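Local coordinates for protein putative thioesterase II (Thermobifida fusca, PDB 3BBJ) that is a putative thioesterase II with two hotdog-type thioesterase domains that probably hydrolyses acyl thioesters, at residues V15-G18 against Y22-E25; V24-G29 against L94-R99; M42-R47 against A74-R79. All coordinates share one frame; numbering follows the deposited sequence.

Contact 1 (V15-G18 against Y22-E25); sequences VRVG and YAVE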
loop_
_atom_site.group_PDB
_atom_site.type_symbol
_atom_site.label_atom_id
_atom_site.label_comp_id
_atom_site.label_asym_id
_atom_site.label_seq_id
_atom_site.Cartn_x
_atom_site.Cartn_y
_atom_site.Cartn_z
ATOM N N VAL A 15 15.125 15.668 16.565
ATOM C CA VAL A 15 15.300 17.062 16.983
ATOM C C VAL A 15 15.313 17.958 15.777
ATOM O O VAL A 15 16.005 17.693 14.806
ATOM C CB VAL A 15 16.607 17.275 17.810
ATOM C CG1 VAL A 15 16.837 18.738 18.099
ATOM C CG2 VAL A 15 16.546 16.496 19.118
ATOM N N ARG A 16 14.524 19.021 15.864
ATOM C CA ARG A 16 14.424 20.051 14.837
ATOM C C ARG A 16 15.733 20.863 14.823
ATOM O O ARG A 16 16.058 21.562 15.780
ATOM C CB ARG A 16 13.165 20.885 15.142
ATOM C CG ARG A 16 13.060 22.293 14.599
ATOM C CD ARG A 16 13.018 22.362 13.106
ATOM N NE ARG A 16 12.287 23.535 12.603
ATOM C CZ ARG A 16 12.640 24.815 12.772
ATOM N NH1 ARG A 16 13.707 25.164 13.486
ATOM N NH2 ARG A 16 11.895 25.768 12.234
ATOM N N VAL A 17 16.494 20.706 13.742
ATOM C CA VAL A 17 17.803 21.345 13.558
ATOM C C VAL A 17 17.773 22.608 12.670
ATOM O O VAL A 17 18.700 23.414 12.697
ATOM C CB VAL A 17 18.782 20.300 12.938
ATOM C CG1 VAL A 17 19.919 20.976 12.158
ATOM C CG2 VAL A 17 19.310 19.363 14.031
ATOM N N GLY A 18 16.708 22.756 11.887
ATOM C CA GLY A 18 16.543 23.869 10.953
ATOM C C GLY A 18 15.187 23.749 10.278
ATOM O O GLY A 18 14.441 22.821 10.556
ATOM N N TYR A 22 15.741 17.925 10.390
ATOM C CA TYR A 22 15.770 17.268 11.688
ATOM C C TYR A 22 16.972 16.368 11.804
ATOM O O TYR A 22 17.531 15.941 10.802
ATOM C CB TYR A 22 14.493 16.447 11.883
ATOM C CG TYR A 22 13.229 17.275 11.971
ATOM C CD1 TYR A 22 12.626 17.798 10.833
ATOM C CD2 TYR A 22 12.627 17.514 13.191
ATOM C CE1 TYR A 22 11.457 18.559 10.915
ATOM C CE2 TYR A 22 11.458 18.257 13.283
ATOM C CZ TYR A 22 10.881 18.780 12.152
ATOM O OH TYR A 22 9.726 19.533 12.284
ATOM N N ALA A 23 17.380 16.110 13.040
ATOM C CA ALA A 23 18.494 15.218 13.334
ATOM C C ALA A 23 17.970 14.059 14.166
ATOM O O ALA A 23 17.059 14.230 14.982
ATOM C CB ALA A 23 19.599 15.955 14.089
ATOM N N VAL A 24 18.548 12.883 13.954
ATOM C CA VAL A 24 18.153 11.688 14.677
ATOM C C VAL A 24 19.396 10.811 14.917
ATOM O O VAL A 24 20.352 10.857 14.146
ATOM C CB VAL A 24 17.048 10.931 13.863
ATOM C CG1 VAL A 24 17.635 10.299 12.598
ATOM C CG2 VAL A 24 16.356 9.885 14.705
ATOM N N GLU A 25 19.382 10.050 16.007
ATOM C CA GLU A 25 20.422 9.046 16.306
ATOM C C GLU A 25 19.849 7.640 16.170
ATOM O O GLU A 25 18.956 7.253 16.918
ATOM C CB GLU A 25 20.986 9.224 17.735
ATOM C CG GLU A 25 22.384 9.849 17.793
ATOM C CD GLU A 25 23.496 8.837 17.524
ATOM O OE1 GLU A 25 23.369 7.659 17.938
ATOM O OE2 GLU A 25 24.509 9.224 16.908
#
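Val15 and Ala23 form the hydrogen-bonded pair of a beta hairpin made by strands 14-18 and 21-26, close to the protein surface. Val15 N donates to Ala23 O over 2.9 Å with an N-H...O angle of 171°. Ala23 N returns the bond to Val15 O at 2.7 Å. Val15 O also has a weaker CA-H...O contact from Tyr22 CA.

Arg16 and Tyr22 are the next pair along, non-hydrogen-bonded, with their side chains on the other face of the hairpin. This is the well-packed side. The Tyr22 ring lies obliquely against the Arg16 backbone, with Tyr22 CD2 3.5 Å from Arg16 CA. Tyr22 CE2 comes 3.6 Å from Arg16 CB. With CG anti to its own carbonyl carbon, chi1 -66° lays the ring beside Arg16. Tyr22 is buried. It also packs on Ile76 and Thr78 of strand 72-82 and on Ala51, while its OH is hydrogen-bonded to Glu52 OE2.

The face of Val15 and Ala23 is the looser, solvent side. Val15 is exposed, and in its side chain Val15 CB comes no closer than 4.2 Å to the partner strand, at Ala23 O. Val17 is exposed too. It and Gly18 both face Arg21, a classic beta bulge that distorts the end of the first strand. Beside the bulge one apolar contact is tight: Val17 CG2 sits 3.4 Å from Ala23 CB.

Contact 2 (V24-G29 against L94-R99); sequences VELDPG and LFQEGR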
loop_
_atom_site.group_PDB
_atom_site.type_symbol
_atom_site.label_atom_id
_atom_site.label_comp_id
_atom_site.label_asym_id
_atom_site.label_seq_id
_atom_site.Cartn_x
_atom_site.Cartn_y
_atom_site.Cartn_z
ATOM N N VAL A 24 18.548 12.883 13.954
ATOM C CA VAL A 24 18.153 11.688 14.677
ATOM C C VAL A 24 19.396 10.811 14.917
ATOM O O VAL A 24 20.352 10.857 14.146
ATOM C CB VAL A 24 17.048 10.931 13.863
ATOM C CG1 VAL A 24 17.635 10.299 12.598
ATOM C CG2 VAL A 24 16.356 9.885 14.705
ATOM N N GLU A 25 19.382 10.050 16.007
ATOM C CA GLU A 25 20.422 9.046 16.306
ATOM C C GLU A 25 19.849 7.640 16.170
ATOM O O GLU A 25 18.956 7.253 16.918
ATOM C CB GLU A 25 20.986 9.224 17.735
ATOM C CG GLU A 25 22.384 9.849 17.793
ATOM C CD GLU A 25 23.496 8.837 17.524
ATOM O OE1 GLU A 25 23.369 7.659 17.938
ATOM O OE2 GLU A 25 24.509 9.224 16.908
ATOM N N LEU A 26 20.365 6.873 15.223
ATOM C CA LEU A 26 19.861 5.517 15.011
ATOM C C LEU A 26 20.467 4.601 16.061
ATOM O O LEU A 26 21.680 4.473 16.170
ATOM C CB LEU A 26 20.138 5.011 13.592
ATOM C CG LEU A 26 19.570 5.886 12.468
ATOM C CD1 LEU A 26 19.408 5.044 11.247
ATOM C CD2 LEU A 26 18.234 6.544 12.842
ATOM N N ASP A 27 19.582 4.001 16.844
ATOM C CA ASP A 27 19.958 3.172 17.965
ATOM C C ASP A 27 20.313 1.769 17.464
ATOM O O ASP A 27 19.463 1.068 16.897
ATOM C CB ASP A 27 18.792 3.158 18.962
ATOM C CG ASP A 27 19.036 2.261 20.151
ATOM O OD1 ASP A 27 20.047 1.536 20.185
ATOM O OD2 ASP A 27 18.189 2.265 21.044
ATOM N N PRO A 28 21.572 1.348 17.680
ATOM C CA PRO A 28 22.039 0.055 17.160
ATOM C C PRO A 28 21.318 -1.164 17.759
ATOM O O PRO A 28 21.473 -2.286 17.260
ATOM C CB PRO A 28 23.525 0.047 17.529
ATOM C CG PRO A 28 23.648 0.991 18.656
ATOM C CD PRO A 28 22.627 2.049 18.437
ATOM N N GLY A 29 20.579 -0.941 18.845
ATOM C CA GLY A 29 19.726 -1.971 19.433
ATOM C C GLY A 29 18.607 -2.436 18.495
ATOM O O GLY A 29 17.993 -3.478 18.729
ATOM N N LEU A 94 15.071 10.346 4.780
ATOM C CA LEU A 94 16.168 10.079 5.712
ATOM C C LEU A 94 17.486 9.942 4.969
ATOM O O LEU A 94 17.574 9.201 3.986
ATOM C CB LEU A 94 15.907 8.806 6.501
ATOM C CG LEU A 94 16.951 8.393 7.528
ATOM C CD1 LEU A 94 17.075 9.464 8.619
ATOM C CD2 LEU A 94 16.571 7.032 8.130
ATOM N N PHE A 95 18.500 10.662 5.471
ATOM C CA PHE A 95 19.847 10.649 4.910
ATOM C C PHE A 95 20.858 10.168 5.931
ATOM O O PHE A 95 20.715 10.398 7.128
ATOM C CB PHE A 95 20.256 12.044 4.488
ATOM C CG PHE A 95 19.415 12.619 3.411
ATOM C CD1 PHE A 95 18.202 13.220 3.711
ATOM C CD2 PHE A 95 19.844 12.600 2.098
ATOM C CE1 PHE A 95 17.414 13.773 2.695
ATOM C CE2 PHE A 95 19.057 13.160 1.076
ATOM C CZ PHE A 95 17.844 13.743 1.378
ATOM N N GLN A 96 21.888 9.491 5.446
ATOM C CA GLN A 96 22.970 9.028 6.304
ATOM C C GLN A 96 24.222 8.847 5.459
ATOM O O GLN A 96 24.214 8.099 4.468
ATOM C CB GLN A 96 22.602 7.721 7.023
ATOM C CG GLN A 96 23.456 7.464 8.263
ATOM C CD GLN A 96 23.217 6.102 8.920
ATOM O OE1 GLN A 96 23.133 5.072 8.243
ATOM N NE2 GLN A 96 23.137 6.097 10.256
ATOM N N GLU A 97 25.293 9.525 5.871
ATOM C CA GLU A 97 26.579 9.508 5.171
ATOM C C GLU A 97 26.401 9.954 3.734
ATOM O O GLU A 97 26.864 9.301 2.809
ATOM C CB GLU A 97 27.245 8.132 5.236
ATOM C CG GLU A 97 27.541 7.650 6.649
ATOM C CD GLU A 97 28.652 6.608 6.693
ATOM O OE1 GLU A 97 29.741 6.867 6.117
ATOM O OE2 GLU A 97 28.445 5.542 7.311
ATOM N N GLY A 98 25.691 11.060 3.570
ATOM C CA GLY A 98 25.470 11.670 2.272
ATOM C C GLY A 98 24.631 10.884 1.284
ATOM O O GLY A 98 24.624 11.213 0.097
ATOM N N ARG A 99 23.917 9.863 1.755
ATOM C CA ARG A 99 23.108 9.023 0.871
ATOM C C ARG A 99 21.681 8.898 1.393
ATOM O O ARG A 99 21.468 8.847 2.616
ATOM C CB ARG A 99 23.770 7.649 0.718
ATOM C CG ARG A 99 25.034 7.685 -0.166
ATOM C CD ARG A 99 25.831 6.378 -0.155
ATOM N NE ARG A 99 26.432 6.102 1.157
ATOM C CZ ARG A 99 27.373 5.181 1.402
ATOM N NH1 ARG A 99 27.859 4.420 0.420
ATOM N NH2 ARG A 99 27.842 5.025 2.643
#
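Val24 with Leu94 and Leu26 with Gln96 make a buried side-chain contact between two strands that are not neighbours. Strand 72-82 runs between them in the beta-sheet of the N-terminal hotdog domain. The CA atoms of Val24 and Leu94 are 9.3 Å apart, which fits one intervening strand, and no hydrogen bond joins the two segments. Both strands bond instead to the middle one: Val24 pairs with Ala74, and Phe95 with Glu75.

The side chains meet on the sheet face that looks toward helix 38-51. Ala74 lies between Val24 and Leu94 and touches both. Its side chain is small, consistent with Val24 and Leu94 meeting over it. Val24 CG1 comes 4.1 Å from Leu94 CD1, and the two side chains cross at about a right angle. In Val24, chi1 70° turns CG1 to Leu94. The helix packs on the pair through Val44 and Leu45.

Further along, Leu26 and Gln96 approach from opposite directions. Leu26 CD1 lies 4.0 Å from Gln96 NE2, an apolar methyl beside a buried amide nitrogen. That nitrogen is satisfied by two carbonyls, Ser70 O and Pro73 O, which should hold the amide in place.

Each segment then leaves its strand by a turn. Residues 96-99 form a type I' beta turn, closed by Arg99 N to Gln96 O at 3.2 Å. Gln96 N to Arg99 O, 2.9 Å, is the second bond of the pair. On the other segment Asp27 makes an Asx turn and a salt bridge to Arg7. Gly29 N donates to Asp27 OD1 over 2.9 Å, meeting it from above the carboxylate plane.

Contact 3 (M42-R47 against A74-R79); sequences MTVLQR and AEIETR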
loop_
_atom_site.group_PDB
_atom_site.type_symbol
_atom_site.label_atom_id
_atom_site.label_comp_id
_atom_site.label_asym_id
_atom_site.label_seq_id
_atom_site.Cartn_x
_atom_site.Cartn_y
_atom_site.Cartn_z
HETATM N N MSE A 42 10.878 4.083 9.994
HETATM C CA MSE A 42 9.548 4.644 9.740
HETATM C C MSE A 42 9.051 5.506 10.904
HETATM O O MSE A 42 8.505 6.588 10.695
HETATM C CB MSE A 42 8.554 3.533 9.413
HETATM C CG MSE A 42 8.673 3.063 7.935
HETATM SE SE MSE A 42 7.828 1.368 7.515
HETATM C CE MSE A 42 6.230 1.556 8.596
ATOM N N THR A 43 9.276 5.017 12.115
ATOM C CA THR A 43 8.859 5.650 13.351
ATOM C C THR A 43 9.458 7.048 13.470
ATOM O O THR A 43 8.782 8.014 13.849
ATOM C CB THR A 43 9.301 4.771 14.560
ATOM O OG1 THR A 43 8.514 3.565 14.592
ATOM C CG2 THR A 43 9.134 5.507 15.855
ATOM N N VAL A 44 10.737 7.131 13.130
ATOM C CA VAL A 44 11.490 8.380 13.152
ATOM C C VAL A 44 10.986 9.335 12.070
ATOM O O VAL A 44 10.822 10.535 12.320
ATOM C CB VAL A 44 13.004 8.098 12.976
ATOM C CG1 VAL A 44 13.741 9.334 12.480
ATOM C CG2 VAL A 44 13.606 7.594 14.289
ATOM N N LEU A 45 10.740 8.814 10.872
ATOM C CA LEU A 45 10.238 9.640 9.792
ATOM C C LEU A 45 8.820 10.089 10.104
ATOM O O LEU A 45 8.460 11.233 9.825
ATOM C CB LEU A 45 10.271 8.900 8.457
ATOM C CG LEU A 45 11.614 8.634 7.770
ATOM C CD1 LEU A 45 11.326 8.142 6.336
ATOM C CD2 LEU A 45 12.521 9.876 7.748
ATOM N N GLN A 46 8.018 9.216 10.711
ATOM C CA GLN A 46 6.659 9.606 11.078
ATOM C C GLN A 46 6.690 10.823 11.978
ATOM O O GLN A 46 5.852 11.721 11.820
ATOM C CB GLN A 46 5.892 8.457 11.759
ATOM C CG GLN A 46 4.463 8.840 12.201
ATOM C CD GLN A 46 3.654 7.655 12.723
ATOM O OE1 GLN A 46 3.352 6.725 11.983
ATOM N NE2 GLN A 46 3.275 7.706 14.005
ATOM N N ARG A 47 7.627 10.830 12.935
ATOM C CA ARG A 47 7.759 11.932 13.895
ATOM C C ARG A 47 8.057 13.255 13.218
ATOM O O ARG A 47 7.503 14.290 13.582
ATOM C CB ARG A 47 8.865 11.646 14.924
ATOM C CG ARG A 47 8.423 10.736 16.034
ATOM C CD ARG A 47 9.238 10.914 17.306
ATOM N NE ARG A 47 8.430 10.559 18.471
ATOM C CZ ARG A 47 8.244 9.325 18.937
ATOM N NH1 ARG A 47 8.806 8.276 18.355
ATOM N NH2 ARG A 47 7.469 9.136 20.001
ATOM N N ALA A 74 21.805 10.357 11.688
ATOM C CA ALA A 74 21.153 10.409 10.396
ATOM C C ALA A 74 20.402 11.736 10.371
ATOM O O ALA A 74 20.085 12.290 11.428
ATOM C CB ALA A 74 20.221 9.252 10.237
ATOM N N GLU A 75 20.136 12.263 9.179
ATOM C CA GLU A 75 19.477 13.567 9.057
ATOM C C GLU A 75 18.219 13.482 8.205
ATOM O O GLU A 75 18.164 12.740 7.230
ATOM C CB GLU A 75 20.447 14.664 8.571
ATOM C CG GLU A 75 21.473 14.250 7.515
ATOM C CD GLU A 75 22.641 13.414 8.065
ATOM O OE1 GLU A 75 22.784 13.298 9.312
ATOM O OE2 GLU A 75 23.416 12.879 7.231
ATOM N N ILE A 76 17.209 14.249 8.601
ATOM C CA ILE A 76 15.893 14.223 7.975
ATOM C C ILE A 76 15.510 15.553 7.325
ATOM O O ILE A 76 15.640 16.627 7.916
ATOM C CB ILE A 76 14.825 13.850 8.993
ATOM C CG1 ILE A 76 15.053 12.403 9.438
ATOM C CG2 ILE A 76 13.405 14.079 8.394
ATOM C CD1 ILE A 76 14.270 11.999 10.675
ATOM N N GLU A 77 14.981 15.440 6.114
ATOM C CA GLU A 77 14.653 16.572 5.268
ATOM C C GLU A 77 13.169 16.472 4.884
ATOM O O GLU A 77 12.787 15.557 4.172
ATOM C CB GLU A 77 15.565 16.463 4.057
ATOM C CG GLU A 77 15.680 17.669 3.175
ATOM C CD GLU A 77 16.841 17.523 2.192
ATOM O OE1 GLU A 77 17.986 17.297 2.659
ATOM O OE2 GLU A 77 16.600 17.639 0.964
ATOM N N THR A 78 12.339 17.387 5.393
ATOM C CA THR A 78 10.879 17.332 5.204
ATOM C C THR A 78 10.311 18.354 4.223
ATOM O O THR A 78 10.941 19.346 3.892
ATOM C CB THR A 78 10.109 17.482 6.539
ATOM O OG1 THR A 78 10.302 18.789 7.071
ATOM C CG2 THR A 78 10.559 16.443 7.562
ATOM N N ARG A 79 9.093 18.090 3.751
ATOM C CA ARG A 79 8.434 18.959 2.771
ATOM C C ARG A 79 6.924 18.736 2.766
ATOM O O ARG A 79 6.462 17.619 2.568
ATOM C CB ARG A 79 9.012 18.681 1.391
ATOM C CG ARG A 79 8.672 19.713 0.364
ATOM C CD ARG A 79 9.622 19.620 -0.809
ATOM N NE ARG A 79 9.118 20.350 -1.965
ATOM C CZ ARG A 79 8.455 19.813 -2.988
ATOM N NH1 ARG A 79 8.195 18.508 -3.047
ATOM N NH2 ARG A 79 8.050 20.600 -3.977
#
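Ile76 packs against Val44 and Leu45, joining strand 72-82 to the helix 38-51 that lies over the sheet. The bond to Ile76 CB points toward the helix. From there CG1 is anti to the carbonyl carbon (chi1 -66°). Ile76 CG1 passes Leu45 CD2 at 4.0 Å. The chain then runs on nearly straight through chi2, 167°, and carries CD1 to its tip. There Ile76 CD1 comes 3.3 Å from Val44 CG1, closer than a usual carbon contact. Ile76 CD1 is also 4.0 Å from Leu45 CD2, so two consecutive helix residues meet the end of the isoleucine.

The two helix side chains arrive differently. The bond to Val44 CB points toward the strand, and its CG1 makes the contact. Leu45 leaves the helix to the side, and the end of its side chain turns in to touch Ile76. Both cross Ile76 obliquely. The contact is wholly apolar, with no hydrogen bond between helix and strand.

Neighbouring strands extend the packing. Thr92 of strand 88-96 touches both Leu45 and Ile76, and Tyr63 of strand 57-65 touches Leu45. On the outer face of the strand, Glu77 points away from the helix. A central helix packed by its apolar side on the concave face of an antiparallel sheet is the hallmark of the hotdog fold.

Overall arrangement
From the N terminus, contact 1 comes first and closes the short hairpin of strands 14-18 and 21-26. Strand 21-26 runs straight on into contact 2, which shares Val24 and Glu25 with it. Contact 2 closes a much longer loop, reaching residues 94-99. Contact 3 is nested inside that loop: segment 42-47, on helix 38-51, follows strand 21-26, and strand 74-79 comes back beneath it. Strand 72-82 is the common neighbour, bonded to strand 21-26 on one edge and to strand 88-96 on the other. A probable hydrogen bond from Ile76 N to Tyr22 O links contacts 1 and 3. Together they tie the edge hairpin, the sheet and the helix of the N-terminal hotdog domain.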